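Local coordinates for EH1AB1 (Metagenome, PDB 6I8F), which hydrolyses esters, probably through a serine nucleophile of the alpha/beta hydrolase fold, at residues A[117-122]-A[315-320]; A[105-110]-A[229-234]; A[184-189]-A[251-256]. All coordinates share one frame; numbering follows the deposited sequence.

Contact 1: A[117-122]-A[315-320]; sequences CRRLAN and ANDEAA
Two helices flanking the central sheet of the alpha/beta hydrolase fold, 114-124 and the C-terminal 310-327, meet here through Arg-119 and Leu-120 on one side and Asn-316, Asp-317 and Ala-320 on the other. The axes of the short segments 117-122 and 315-320 approach to 8.7 Å and their N-to-C directions differ by 43°, which makes this helix-helix packing with the chains running roughly the same way. Its polar part is a side-on salt bridge in which Arg-119 grips both carboxylate oxygens of Asp-317. Arg-119 has CG anti to the backbone N (chi1 -169°) and is extended from CG to NE, and its guanidinium lies nearly coplanar with the carboxylate, the planes being 18° apart. NH2 reaches OD2 of Asp-317 at 2.8 Å, close to straight and on the syn lone pair. NE meets OD1 of Asp-317 at 2.7 Å in a more bent bond, also on the syn side but tilted out of both planes. Asn-316 crosses the arginine chain at about a right angle, its OD1 3.6 Å from CD of Arg-119, while its ND2 is bonded to Phe-303 O. Helix 310-327 also faces the dimer partner: Asp-317 packs on Ala-325 of the second subunit, and Glu-318 bonds to Thr-291 of that subunit. On the apolar side, Leu-120 CD2 comes within 4.0 Å of Ala-320 CB. The same methyl also rests 3.4 Å from Asn-316 O, the carbonyl that accepts the helical bond from Ala-320 N.

Contact 2: A[105-110]-A[229-234]; sequences FVIGNI and MDWFWE
Trp-231 is the first residue of 229-234 to touch the loop 105-110, and it does so with the far end of its six-membered ring. CZ3 lies 3.9 Å from Val-106 CG1, and CH2 is 4.1 Å from Ile-107 CG2, a methyl that sits at the ring edge, near its plane. NE1 of Trp-231 is bonded to Leu-41 O, and the ring stacks with His-43. The loop follows directly on an HGGG sequence, consistent with the hormone-sensitive-lipase-like esterases, in which this motif supplies the oxyanion hole; helix 230-236, inserted between strands 198-202 and 262-267, probably corresponds to part of the cap of such enzymes. Next comes Phe-232, turned so that Trp-231 CE3 stands 3.5 Å above the plane of its ring, over the centre. With that face occupied by its neighbour, Phe-232 meets the loop with CD1, CE1 and CZ. Val-106 CB approaches CD1 obliquely at 3.8 Å, and Val-106 CG2 adds a contact to CD1 and to the Phe-232 carbonyl oxygen. Ile-107 crosses the phenylalanine at about a right angle, bringing its CD1 to the ring edge, 4.0 Å from CZ.

Contact 3: A[184-189]-A[251-256]; sequences VCQACR and LLATDF
Gln-186 and Phe-256 make the nearest backbone pair, their CA atoms 8.4 Å apart, so the C-terminal part of helix 176-190 and the loop ahead of strand 262-267 are bridged by long side chains. Arg-189 carries most of the contact. Its CG is anti to the backbone N, but the chain bends at chi3 (55°), which places NE. The guanidinium then meets the carbonyl oxygen of Asp-255 with two nitrogens. NH1 lies 2.5 Å from Asp-255 O, so short that the exact length is doubtful, and NH2 makes a weak, more bent bond to that oxygen at 3.0 Å. NH1 also bonds to Thr-257 O, so one group holds two carbonyls of the same loop. The Asp-255 carboxylate takes another place: OD2 is over one face of the guanidinium, 3.7 Å from NH1, a long ion pair to which no N-H points, while OD1 bonds to Thr-257 OG1. Gln-186 extends beyond CG to Ala-253, whose CB is 3.6 Å from OE1 and almost as near to NE2. That NE2 is itself bonded to Pro-250 O and Tyr-279 OH, which fixes the amide's rotation. Helix 176-190 probably follows the nucleophile elbow, as in other alpha/beta hydrolases, and its C-terminal end is joined here to the loop ahead of strand 262-267. Two main-chain oxygens, of Asp-255 and Thr-257, thus take N-H groups of Arg-189, and the Asp-255 carboxylate probably adds only charge attraction.

Along the chain the segments come as 105-110, 117-122, 184-189, 229-234, 251-256 and 315-320, so contact 2 crosses both others, while contact 3 is nested within the loop that contact 1 closes. Their centres are 23 to 26 Å apart and no two contacts touch. Contacts 1 and 2 lie on opposite sides of the chain's centre yet are close in sequence, since loop 105-110 leads into helix 114-124. Helix 176-190 relates contacts 2 and 3: its start packs against Phe-105, its end carries contact 3. Contact 1 joins C-terminal helix 310-327 to helix 114-124, contact 2 cap-like helix 230-236 to loop 105-110, and contact 3 the loop before strand 262-267 to helix 176-190.

Contact 1: A[117-122]-A[315-320]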
loop_
_atom_site.group_PDB
_atom_site.type_symbol
_atom_site.label_atom_id
_atom_site.label_comp_id
_atom_site.label_asym_id
_atom_site.label_seq_id
_atom_site.Cartn_x
_atom_site.Cartn_y
_atom_site.Cartn_z
ATOM N N CYS A 117 17.414 6.886 -3.026
ATOM C CA CYS A 117 16.926 7.102 -4.381
ATOM C C CYS A 117 17.356 5.958 -5.304
ATOM O O CYS A 117 16.565 5.527 -6.139
ATOM C CB CYS A 117 17.394 8.427 -4.952
ATOM S SG CYS A 117 16.481 9.823 -4.244
ATOM N N ARG A 118 18.586 5.473 -5.119
ATOM C CA ARG A 118 19.105 4.340 -5.895
ATOM C C ARG A 118 18.189 3.131 -5.684
ATOM O O ARG A 118 17.792 2.466 -6.648
ATOM C CB ARG A 118 20.546 4.004 -5.494
ATOM C CG ARG A 118 21.587 4.961 -6.055
ATOM C CD ARG A 118 22.910 4.796 -5.325
ATOM N NE ARG A 118 23.990 5.585 -5.920
ATOM C CZ ARG A 118 24.803 5.163 -6.894
ATOM N NH1 ARG A 118 24.732 3.919 -7.350
ATOM N NH2 ARG A 118 25.687 6.007 -7.407
ATOM N N ARG A 119 17.867 2.857 -4.411
ATOM C CA ARG A 119 17.063 1.693 -4.062
ATOM C C ARG A 119 15.658 1.874 -4.638
ATOM O O ARG A 119 15.098 0.928 -5.177
ATOM C CB ARG A 119 17.033 1.450 -2.553
ATOM C CG ARG A 119 16.433 0.110 -2.161
ATOM C CD ARG A 119 16.565 -0.209 -0.677
ATOM N NE ARG A 119 15.957 -1.494 -0.366
ATOM C CZ ARG A 119 16.621 -2.643 -0.227
ATOM N NH1 ARG A 119 17.939 -2.643 -0.271
ATOM N NH2 ARG A 119 15.960 -3.776 -0.007
ATOM N N LEU A 120 15.101 3.090 -4.547
ATOM C CA LEU A 120 13.745 3.326 -5.066
ATOM C C LEU A 120 13.710 3.059 -6.576
ATOM O O LEU A 120 12.755 2.488 -7.082
ATOM C CB LEU A 120 13.297 4.755 -4.749
ATOM C CG LEU A 120 12.960 5.049 -3.286
ATOM C CD1 LEU A 120 12.599 6.514 -3.109
ATOM C CD2 LEU A 120 11.827 4.168 -2.783
ATOM N N ALA A 121 14.741 3.513 -7.299
ATOM C CA ALA A 121 14.809 3.326 -8.757
ATOM C C ALA A 121 14.812 1.828 -9.091
ATOM O O ALA A 121 13.975 1.366 -9.865
ATOM C CB ALA A 121 16.005 4.037 -9.334
ATOM N N ASN A 122 15.737 1.082 -8.485
ATOM C CA ASN A 122 15.922 -0.340 -8.775
ATOM C C ASN A 122 14.641 -1.135 -8.470
ATOM O O ASN A 122 14.238 -1.973 -9.263
ATOM C CB ASN A 122 17.124 -0.912 -8.024
ATOM C CG ASN A 122 18.447 -0.480 -8.615
ATOM O OD1 ASN A 122 18.495 0.011 -9.738
ATOM N ND2 ASN A 122 19.531 -0.667 -7.880
ATOM N N ALA A 315 10.364 -0.204 3.959
ATOM C CA ALA A 315 9.542 0.948 3.572
ATOM C C ALA A 315 9.922 1.448 2.172
ATOM O O ALA A 315 9.021 1.770 1.373
ATOM C CB ALA A 315 9.653 2.057 4.578
ATOM N N ASN A 316 11.231 1.544 1.907
ATOM C CA ASN A 316 11.775 1.845 0.572
ATOM C C ASN A 316 11.114 0.918 -0.456
ATOM O O ASN A 316 10.516 1.371 -1.440
ATOM C CB ASN A 316 13.299 1.676 0.487
ATOM C CG ASN A 316 14.128 2.696 1.251
ATOM O OD1 ASN A 316 15.347 2.515 1.379
ATOM N ND2 ASN A 316 13.509 3.759 1.752
ATOM N N ASP A 317 11.230 -0.392 -0.208
ATOM C CA ASP A 317 10.758 -1.419 -1.143
ATOM C C ASP A 317 9.235 -1.319 -1.333
ATOM O O ASP A 317 8.736 -1.492 -2.449
ATOM C CB ASP A 317 11.205 -2.809 -0.680
ATOM C CG ASP A 317 12.718 -2.972 -0.700
ATOM O OD1 ASP A 317 13.409 -2.048 -1.205
ATOM O OD2 ASP A 317 13.208 -3.996 -0.185
ATOM N N GLU A 318 8.486 -1.058 -0.251
ATOM C CA GLU A 318 7.023 -0.943 -0.355
ATOM C C GLU A 318 6.625 0.292 -1.187
ATOM O O GLU A 318 5.762 0.215 -2.051
ATOM C CB GLU A 318 6.357 -0.890 1.020
ATOM C CG GLU A 318 4.857 -0.774 0.909
ATOM C CD GLU A 318 4.053 -0.941 2.183
ATOM O OE1 GLU A 318 4.652 -1.077 3.280
ATOM O OE2 GLU A 318 2.823 -0.910 2.066
ATOM N N ALA A 319 7.230 1.442 -0.904
ATOM C CA ALA A 319 6.934 2.672 -1.644
ATOM C C ALA A 319 7.216 2.461 -3.141
ATOM O O ALA A 319 6.377 2.753 -4.004
ATOM C CB ALA A 319 7.751 3.807 -1.083
ATOM N N ALA A 320 8.399 1.918 -3.429
ATOM C CA ALA A 320 8.840 1.614 -4.790
ATOM C C ALA A 320 7.856 0.642 -5.461
ATOM O O ALA A 320 7.487 0.826 -6.613
ATOM C CB ALA A 320 10.242 1.043 -4.754
#

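Contact 2: A[105-110]-A[229-234]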
loop_
_atom_site.group_PDB
_atom_site.type_symbol
_atom_site.label_atom_id
_atom_site.label_comp_id
_atom_site.label_asym_id
_atom_site.label_seq_id
_atom_site.Cartn_x
_atom_site.Cartn_y
_atom_site.Cartn_z
ATOM N N PHE A 105 13.551 21.750 5.301
ATOM C CA PHE A 105 13.821 22.852 4.374
ATOM C C PHE A 105 15.109 23.618 4.761
ATOM O O PHE A 105 15.346 24.736 4.281
ATOM C CB PHE A 105 12.609 23.789 4.285
ATOM C CG PHE A 105 11.298 23.160 3.858
ATOM C CD1 PHE A 105 11.072 22.808 2.540
ATOM C CD2 PHE A 105 10.267 22.973 4.769
ATOM C CE1 PHE A 105 9.859 22.251 2.149
ATOM C CE2 PHE A 105 9.064 22.392 4.380
ATOM C CZ PHE A 105 8.855 22.048 3.063
ATOM N N VAL A 106 15.965 23.007 5.588
ATOM C CA VAL A 106 17.191 23.667 6.096
ATOM C C VAL A 106 18.432 22.808 5.814
ATOM O O VAL A 106 19.502 23.361 5.569
ATOM C CB VAL A 106 17.082 24.003 7.598
ATOM C CG1 VAL A 106 18.386 24.557 8.162
ATOM C CG2 VAL A 106 15.940 24.969 7.870
ATOM N N ILE A 107 18.295 21.476 5.877
ATOM C CA ILE A 107 19.409 20.547 5.644
ATOM C C ILE A 107 18.967 19.473 4.640
ATOM O O ILE A 107 17.859 19.526 4.105
ATOM C CB ILE A 107 19.882 19.932 6.975
ATOM C CG1 ILE A 107 18.842 18.971 7.562
ATOM C CG2 ILE A 107 20.274 21.027 7.960
ATOM C CD1 ILE A 107 19.235 18.385 8.884
ATOM N N GLY A 108 19.841 18.491 4.410
ATOM C CA GLY A 108 19.639 17.487 3.373
ATOM C C GLY A 108 20.025 18.021 2.007
ATOM O O GLY A 108 19.987 19.230 1.745
ATOM N N ASN A 109 20.376 17.099 1.113
ATOM C CA ASN A 109 20.723 17.420 -0.272
ATOM C C ASN A 109 20.638 16.107 -1.058
ATOM O O ASN A 109 20.194 15.079 -0.520
ATOM C CB ASN A 109 22.108 18.078 -0.362
ATOM C CG ASN A 109 23.164 17.248 0.334
ATOM O OD1 ASN A 109 23.299 16.063 0.048
ATOM N ND2 ASN A 109 23.859 17.826 1.304
ATOM N N ILE A 110 21.101 16.122 -2.305
ATOM C CA ILE A 110 21.055 14.926 -3.132
ATOM C C ILE A 110 21.858 13.788 -2.465
ATOM O O ILE A 110 21.434 12.621 -2.516
ATOM C CB ILE A 110 21.483 15.249 -4.575
ATOM C CG1 ILE A 110 20.422 16.139 -5.238
ATOM C CG2 ILE A 110 21.732 13.971 -5.374
ATOM C CD1 ILE A 110 20.764 16.615 -6.638
ATOM N N MET A 229 12.851 22.514 17.470
ATOM C CA MET A 229 12.156 22.754 16.238
ATOM C C MET A 229 12.453 24.181 15.746
ATOM O O MET A 229 12.474 24.417 14.545
ATOM C CB MET A 229 10.646 22.592 16.444
ATOM C CG MET A 229 9.835 22.750 15.168
ATOM S SD MET A 229 8.052 22.459 15.398
ATOM C CE MET A 229 7.983 20.668 15.465
ATOM N N ASP A 230 12.669 25.123 16.674
ATOM C CA ASP A 230 12.837 26.544 16.338
ATOM C C ASP A 230 14.039 26.745 15.411
ATOM O O ASP A 230 13.993 27.583 14.524
ATOM C CB ASP A 230 12.983 27.405 17.591
ATOM C CG ASP A 230 11.685 27.508 18.365
ATOM O OD1 ASP A 230 11.742 27.881 19.551
ATOM O OD2 ASP A 230 10.627 27.200 17.771
ATOM N N TRP A 231 15.095 25.956 15.623
ATOM C CA TRP A 231 16.295 26.021 14.804
ATOM C C TRP A 231 15.936 25.852 13.316
ATOM O O TRP A 231 16.591 26.453 12.460
ATOM C CB TRP A 231 17.313 24.978 15.279
ATOM C CG TRP A 231 18.670 25.075 14.655
ATOM C CD1 TRP A 231 19.729 25.815 15.097
ATOM C CD2 TRP A 231 19.136 24.366 13.491
ATOM N NE1 TRP A 231 20.821 25.612 14.296
ATOM C CE2 TRP A 231 20.490 24.728 13.301
ATOM C CE3 TRP A 231 18.547 23.466 12.594
ATOM C CZ2 TRP A 231 21.253 24.224 12.246
ATOM C CZ3 TRP A 231 19.307 22.961 11.559
ATOM C CH2 TRP A 231 20.637 23.340 11.386
ATOM N N PHE A 232 14.904 25.042 13.034
ATOM C CA PHE A 232 14.392 24.820 11.688
ATOM C C PHE A 232 13.319 25.856 11.343
ATOM O O PHE A 232 13.385 26.532 10.302
ATOM C CB PHE A 232 13.815 23.407 11.558
ATOM C CG PHE A 232 14.866 22.329 11.519
ATOM C CD1 PHE A 232 15.484 21.987 10.327
ATOM C CD2 PHE A 232 15.270 21.692 12.683
ATOM C CE1 PHE A 232 16.471 21.014 10.294
ATOM C CE2 PHE A 232 16.260 20.722 12.647
ATOM C CZ PHE A 232 16.858 20.384 11.455
ATOM N N TRP A 233 12.313 25.936 12.214
ATOM C CA TRP A 233 11.110 26.695 11.974
ATOM C C TRP A 233 11.426 28.183 11.738
ATOM O O TRP A 233 10.874 28.801 10.822
ATOM C CB TRP A 233 10.130 26.483 13.135
ATOM C CG TRP A 233 8.833 27.197 12.929
ATOM C CD1 TRP A 233 8.468 28.395 13.466
ATOM C CD2 TRP A 233 7.752 26.792 12.073
ATOM N NE1 TRP A 233 7.224 28.753 13.023
ATOM C CE2 TRP A 233 6.757 27.789 12.173
ATOM C CE3 TRP A 233 7.517 25.690 11.242
ATOM C CZ2 TRP A 233 5.554 27.714 11.473
ATOM C CZ3 TRP A 233 6.323 25.612 10.558
ATOM C CH2 TRP A 233 5.358 26.612 10.673
ATOM N N GLU A 234 12.345 28.741 12.534
ATOM C CA GLU A 234 12.637 30.172 12.531
ATOM C C GLU A 234 13.554 30.535 11.362
ATOM O O GLU A 234 13.610 31.690 10.945
ATOM C CB GLU A 234 13.243 30.585 13.874
ATOM C CG GLU A 234 12.237 30.452 15.010
ATOM C CD GLU A 234 12.626 31.059 16.343
ATOM O OE1 GLU A 234 13.830 31.285 16.573
ATOM O OE2 GLU A 234 11.710 31.298 17.147
#

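Contact 3: A[184-189]-A[251-256]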
loop_
_atom_site.group_PDB
_atom_site.type_symbol
_atom_site.label_atom_id
_atom_site.label_comp_id
_atom_site.label_asym_id
_atom_site.label_seq_id
_atom_site.Cartn_x
_atom_site.Cartn_y
_atom_site.Cartn_z
ATOM N N VAL A 184 3.228 20.576 -4.376
ATOM C CA VAL A 184 3.393 20.633 -5.835
ATOM C C VAL A 184 2.096 20.188 -6.522
ATOM O O VAL A 184 1.654 20.819 -7.479
ATOM C CB VAL A 184 4.597 19.808 -6.339
ATOM C CG1 VAL A 184 4.582 19.652 -7.855
ATOM C CG2 VAL A 184 5.918 20.413 -5.887
ATOM N N CYS A 185 1.502 19.090 -6.044
ATOM C CA CYS A 185 0.263 18.559 -6.647
ATOM C C CYS A 185 -0.876 19.580 -6.545
ATOM O O CYS A 185 -1.588 19.810 -7.536
ATOM C CB CYS A 185 -0.170 17.260 -5.990
ATOM S SG CYS A 185 1.009 15.910 -6.259
ATOM N N GLN A 186 -1.029 20.180 -5.361
ATOM C CA GLN A 186 -2.091 21.173 -5.108
ATOM C C GLN A 186 -1.851 22.435 -5.948
ATOM O O GLN A 186 -2.809 22.984 -6.500
ATOM C CB GLN A 186 -2.192 21.531 -3.625
ATOM C CG GLN A 186 -2.854 20.455 -2.793
ATOM C CD GLN A 186 -3.191 20.972 -1.421
ATOM O OE1 GLN A 186 -3.341 22.178 -1.225
ATOM N NE2 GLN A 186 -3.299 20.060 -0.465
ATOM N N ALA A 187 -0.581 22.835 -6.081
ATOM C CA ALA A 187 -0.188 24.036 -6.849
ATOM C C ALA A 187 -0.565 23.885 -8.323
ATOM O O ALA A 187 -1.221 24.761 -8.895
ATOM C CB ALA A 187 1.282 24.296 -6.701
ATOM N N CYS A 188 -0.181 22.757 -8.927
ATOM C CA CYS A 188 -0.547 22.479 -10.318
ATOM C C CYS A 188 -2.070 22.445 -10.483
ATOM O O CYS A 188 -2.619 23.011 -11.435
ATOM C CB CYS A 188 0.044 21.165 -10.802
ATOM S SG CYS A 188 1.845 21.247 -10.888
ATOM N N ARG A 189 -2.756 21.781 -9.555
ATOM C CA ARG A 189 -4.185 21.670 -9.672
ATOM C C ARG A 189 -4.816 23.070 -9.588
ATOM O O ARG A 189 -5.644 23.422 -10.422
ATOM C CB ARG A 189 -4.776 20.764 -8.592
ATOM C CG ARG A 189 -6.268 20.557 -8.788
ATOM C CD ARG A 189 -7.011 20.242 -7.524
ATOM N NE ARG A 189 -6.850 21.204 -6.445
ATOM C CZ ARG A 189 -7.236 20.941 -5.212
ATOM N NH1 ARG A 189 -7.838 19.789 -4.975
ATOM N NH2 ARG A 189 -7.012 21.790 -4.228
ATOM N N LEU A 251 -2.892 20.108 4.320
ATOM C CA LEU A 251 -4.029 19.407 4.916
ATOM C C LEU A 251 -5.295 20.283 4.920
ATOM O O LEU A 251 -6.408 19.744 4.921
ATOM C CB LEU A 251 -3.686 18.967 6.340
ATOM C CG LEU A 251 -4.758 18.146 7.064
ATOM C CD1 LEU A 251 -5.090 16.872 6.296
ATOM C CD2 LEU A 251 -4.322 17.815 8.475
ATOM N N LEU A 252 -5.139 21.614 4.918
ATOM C CA LEU A 252 -6.276 22.516 5.104
ATOM C C LEU A 252 -6.946 22.859 3.772
ATOM O O LEU A 252 -7.866 23.640 3.767
ATOM C CB LEU A 252 -5.804 23.799 5.801
ATOM C CG LEU A 252 -5.075 23.601 7.130
ATOM C CD1 LEU A 252 -4.643 24.939 7.711
ATOM C CD2 LEU A 252 -5.945 22.858 8.133
ATOM N N ALA A 253 -6.505 22.290 2.647
ATOM C CA ALA A 253 -7.211 22.528 1.383
ATOM C C ALA A 253 -8.708 22.222 1.551
ATOM O O ALA A 253 -9.110 21.297 2.270
ATOM C CB ALA A 253 -6.614 21.717 0.265
ATOM N N THR A 254 -9.512 23.025 0.859
ATOM C CA THR A 254 -10.980 22.979 0.841
ATOM C C THR A 254 -11.477 21.727 0.114
ATOM O O THR A 254 -12.529 21.168 0.433
ATOM C CB THR A 254 -11.516 24.231 0.134
ATOM O OG1 THR A 254 -11.422 25.297 1.076
ATOM C CG2 THR A 254 -12.947 24.118 -0.342
ATOM N N ASP A 255 -10.711 21.323 -0.897
ATOM C CA ASP A 255 -11.123 20.329 -1.847
ATOM C C ASP A 255 -9.899 19.495 -2.262
ATOM O O ASP A 255 -8.908 20.032 -2.737
ATOM C CB ASP A 255 -11.819 21.032 -3.014
ATOM C CG ASP A 255 -11.930 20.176 -4.255
ATOM O OD1 ASP A 255 -12.493 19.070 -4.146
ATOM O OD2 ASP A 255 -11.426 20.617 -5.306
ATOM N N PHE A 256 -9.989 18.177 -2.054
ATOM C CA PHE A 256 -8.928 17.219 -2.379
ATOM C C PHE A 256 -9.206 16.534 -3.722
ATOM O O PHE A 256 -8.376 15.756 -4.204
ATOM C CB PHE A 256 -8.758 16.204 -1.244
ATOM C CG PHE A 256 -7.849 16.672 -0.131
ATOM C CD1 PHE A 256 -8.153 17.805 0.609
ATOM C CD2 PHE A 256 -6.696 15.974 0.189
ATOM C CE1 PHE A 256 -7.309 18.243 1.619
ATOM C CE2 PHE A 256 -5.855 16.408 1.201
ATOM C CZ PHE A 256 -6.160 17.543 1.912
#